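Local coordinates for programmed cell death 6-interacting protein (Homo sapiens, PDB 5WA1) that works in endocytosis, multivesicular body biogenesis, membrane repair and cytokinesis, and through its Bro1 domain, the part present here, binds CHMP4 proteins of ESCRT-III, at residues A238-D243 / I353-L358. Residues are numbered along the deposited sequence; the frame is centred on the assembly and turned at random.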
ATOM      1  N   ALA A 238      -3.018  -5.769 -16.481  1.00 38.92           N
ATOM      2  CA  ALA A 238      -3.987  -4.691 -16.331  1.00 39.73           C
ATOM      3  C   ALA A 238      -5.322  -5.213 -15.830  1.00 41.16           C
ATOM      4  O   ALA A 238      -5.957  -4.594 -14.968  1.00 39.01           O
ATOM      5  CB  ALA A 238      -4.171  -3.953 -17.666  1.00 36.76           C
ATOM      6  N   ASN A 239      -5.777  -6.343 -16.373  1.00 35.55           N
ATOM      7  CA  ASN A 239      -7.073  -6.875 -15.967  1.00 36.77           C
ATOM      8  C   ASN A 239      -7.066  -7.233 -14.485  1.00 45.27           C
ATOM      9  O   ASN A 239      -8.046  -6.992 -13.765  1.00 37.26           O
ATOM     10  CB  ASN A 239      -7.420  -8.094 -16.817  1.00 36.77           C
ATOM     11  CG  ASN A 239      -8.908  -8.374 -16.852  1.00 44.82           C
ATOM     12  OD1 ASN A 239      -9.728  -7.460 -16.743  1.00 43.75           O
ATOM     13  ND2 ASN A 239      -9.266  -9.640 -16.986  1.00 39.95           N
ATOM     14  N   GLN A 240      -5.960  -7.801 -14.011  1.00 41.42           N
ATOM     15  CA  GLN A 240      -5.854  -8.127 -12.593  1.00 41.46           C
ATOM     16  C   GLN A 240      -5.834  -6.868 -11.733  1.00 35.99           C
ATOM     17  O   GLN A 240      -6.435  -6.841 -10.653  1.00 37.86           O
ATOM     18  CB  GLN A 240      -4.601  -8.966 -12.343  1.00 34.88           C
ATOM     19  CG  GLN A 240      -4.400  -9.292 -10.868  1.00 37.65           C
ATOM     20  CD  GLN A 240      -5.548 -10.087 -10.298  1.00 42.53           C
ATOM     21  OE1 GLN A 240      -5.824 -11.197 -10.745  1.00 53.91           O
ATOM     22  NE2 GLN A 240      -6.230  -9.521  -9.306  1.00 47.53           N
ATOM     23  N   ALA A 241      -5.125  -5.829 -12.175  1.00 35.36           N
ATOM     24  CA  ALA A 241      -5.144  -4.570 -11.440  1.00 36.93           C
ATOM     25  C   ALA A 241      -6.552  -3.998 -11.371  1.00 41.62           C
ATOM     26  O   ALA A 241      -6.957  -3.433 -10.347  1.00 36.60           O
ATOM     27  CB  ALA A 241      -4.189  -3.571 -12.091  1.00 32.59           C
ATOM     28  N   ALA A 242      -7.318  -4.148 -12.453  1.00 36.63           N
ATOM     29  CA  ALA A 242      -8.703  -3.700 -12.452  1.00 35.84           C
ATOM     30  C   ALA A 242      -9.503  -4.405 -11.371  1.00 38.14           C
ATOM     31  O   ALA A 242     -10.289  -3.771 -10.659  1.00 41.15           O
ATOM     32  CB  ALA A 242      -9.334  -3.934 -13.840  1.00 31.18           C
ATOM     33  N   ASP A 243      -9.303  -5.720 -11.219  1.00 34.48           N
ATOM     34  CA  ASP A 243      -9.994  -6.461 -10.166  1.00 33.23           C
ATOM     35  C   ASP A 243      -9.646  -5.925  -8.780  1.00 35.71           C
ATOM     36  O   ASP A 243     -10.527  -5.801  -7.917  1.00 37.20           O
ATOM     37  CB  ASP A 243      -9.647  -7.947 -10.246  1.00 46.47           C
ATOM     38  CG  ASP A 243     -10.635  -8.727 -11.070  1.00 59.54           C
ATOM     39  OD1 ASP A 243     -11.368  -8.101 -11.867  1.00 62.70           O
ATOM     40  OD2 ASP A 243     -10.681  -9.963 -10.916  1.00 63.08           O
ATOM     41  N   ILE A 353     -10.741 -11.572 -20.937  1.00 43.00           N
ATOM     42  CA  ILE A 353      -9.299 -11.435 -20.773  1.00 47.97           C
ATOM     43  C   ILE A 353      -8.892 -12.132 -19.484  1.00 54.48           C
ATOM     44  O   ILE A 353      -9.586 -12.035 -18.463  1.00 51.16           O
ATOM     45  CB  ILE A 353      -8.893  -9.950 -20.768  1.00 41.19           C
ATOM     46  CG1 ILE A 353      -9.344  -9.277 -22.074  1.00 44.42           C
ATOM     47  CG2 ILE A 353      -7.392  -9.795 -20.554  1.00 41.57           C
ATOM     48  CD1 ILE A 353      -9.256  -7.754 -22.061  1.00 40.95           C
ATOM     49  N   GLY A 354      -7.792 -12.871 -19.532  1.00 48.09           N
ATOM     50  CA  GLY A 354      -7.291 -13.544 -18.352  1.00 41.24           C
ATOM     51  C   GLY A 354      -6.757 -12.553 -17.328  1.00 41.06           C
ATOM     52  O   GLY A 354      -6.820 -11.334 -17.490  1.00 40.64           O
ATOM     53  N   LYS A 355      -6.209 -13.109 -16.245  1.00 41.90           N
ATOM     54  CA  LYS A 355      -5.683 -12.319 -15.139  1.00 45.72           C
ATOM     55  C   LYS A 355      -4.360 -12.912 -14.685  1.00 48.95           C
ATOM     56  O   LYS A 355      -4.237 -14.130 -14.555  1.00 59.58           O
ATOM     57  CB  LYS A 355      -6.669 -12.274 -13.960  1.00 44.36           C
ATOM     58  CG  LYS A 355      -7.827 -11.321 -14.211  1.00 57.41           C
ATOM     59  CD  LYS A 355      -9.023 -11.600 -13.330  1.00 55.00           C
ATOM     60  CE  LYS A 355     -10.208 -10.794 -13.824  1.00 61.83           C
ATOM     61  NZ  LYS A 355     -11.464 -11.165 -13.120  1.00 67.18           N
ATOM     62  N   ALA A 356      -3.372 -12.049 -14.450  1.00 46.17           N
ATOM     63  CA  ALA A 356      -2.080 -12.474 -13.916  1.00 51.03           C
ATOM     64  C   ALA A 356      -1.703 -11.588 -12.737  1.00 44.22           C
ATOM     65  O   ALA A 356      -1.517 -10.378 -12.905  1.00 45.68           O
ATOM     66  CB  ALA A 356      -0.994 -12.421 -14.991  1.00 47.70           C
ATOM     67  N   THR A 357      -1.575 -12.184 -11.555  1.00 48.30           N
ATOM     68  CA  THR A 357      -1.218 -11.447 -10.349  1.00 43.09           C
ATOM     69  C   THR A 357       0.267 -11.649 -10.062  1.00 45.22           C
ATOM     70  O   THR A 357       0.734 -12.785  -9.940  1.00 48.93           O
ATOM     71  CB  THR A 357      -2.076 -11.883  -9.155  1.00 56.15           C
ATOM     72  OG1 THR A 357      -1.490 -11.400  -7.935  1.00 55.39           O
ATOM     73  CG2 THR A 357      -2.211 -13.397  -9.094  1.00 57.89           C
ATOM     74  N   LEU A 358       1.004 -10.544  -9.987  1.00 43.02           N
ATOM     75  CA  LEU A 358       2.432 -10.542  -9.699  1.00 47.75           C
ATOM     76  C   LEU A 358       2.754 -10.085  -8.286  1.00 55.04           C
ATOM     77  O   LEU A 358       3.935  -9.968  -7.940  1.00 49.00           O
ATOM     78  CB  LEU A 358       3.163  -9.633 -10.696  1.00 53.49           C
ATOM     79  CG  LEU A 358       3.691 -10.290 -11.976  1.00 61.30           C
ATOM     80  CD1 LEU A 358       4.918 -11.110 -11.650  1.00 69.71           C
ATOM     81  CD2 LEU A 358       2.637 -11.164 -12.621  1.00 62.80           C
TER
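D243 and K355 form a salt bridge on the surface of helix 231-252: K355 NZ stands 2.6 Å from D243 OD2, on the syn side of the carboxylate and 27° out of its plane. The lysine gets there with a chain extended beyond CG, which climbs the helix past N239 and brings CE to 3.1 Å from D243 OD2, the two side chains crossing at about a right angle. One turn earlier, the amide of N239 reaches down to the loop backbone. Its ND2 donates to G354 O at 3.0 Å in a fairly straight bond (163°); the acceptor lies nearly in the amide plane, while the donor sits well above the carbonyl plane of G354. I353 O is close to ND2 as well, but badly angled for a bond.

Both segments belong to the largely helical Bro1 domain, within the region that interacts with CHMP4 proteins; 353-358, in the loop after helix 319-340, passes over helix 231-252, and A356 and L358 pack on apolar side chains of the bound peptide.

Van der Waals contact does the rest. Q240 lies over the loop, CB 3.4 Å from A356 O, an oxygen that also accepts a hydrogen bond from Q217. A bend at chi2 (61°) turns its CD aside, and OE1 rests 3.5 Å from K355 CB. Beside it runs T357, CB against Q240 CG at 3.9 Å, with OG1 hydrogen-bonded to Y244 OH.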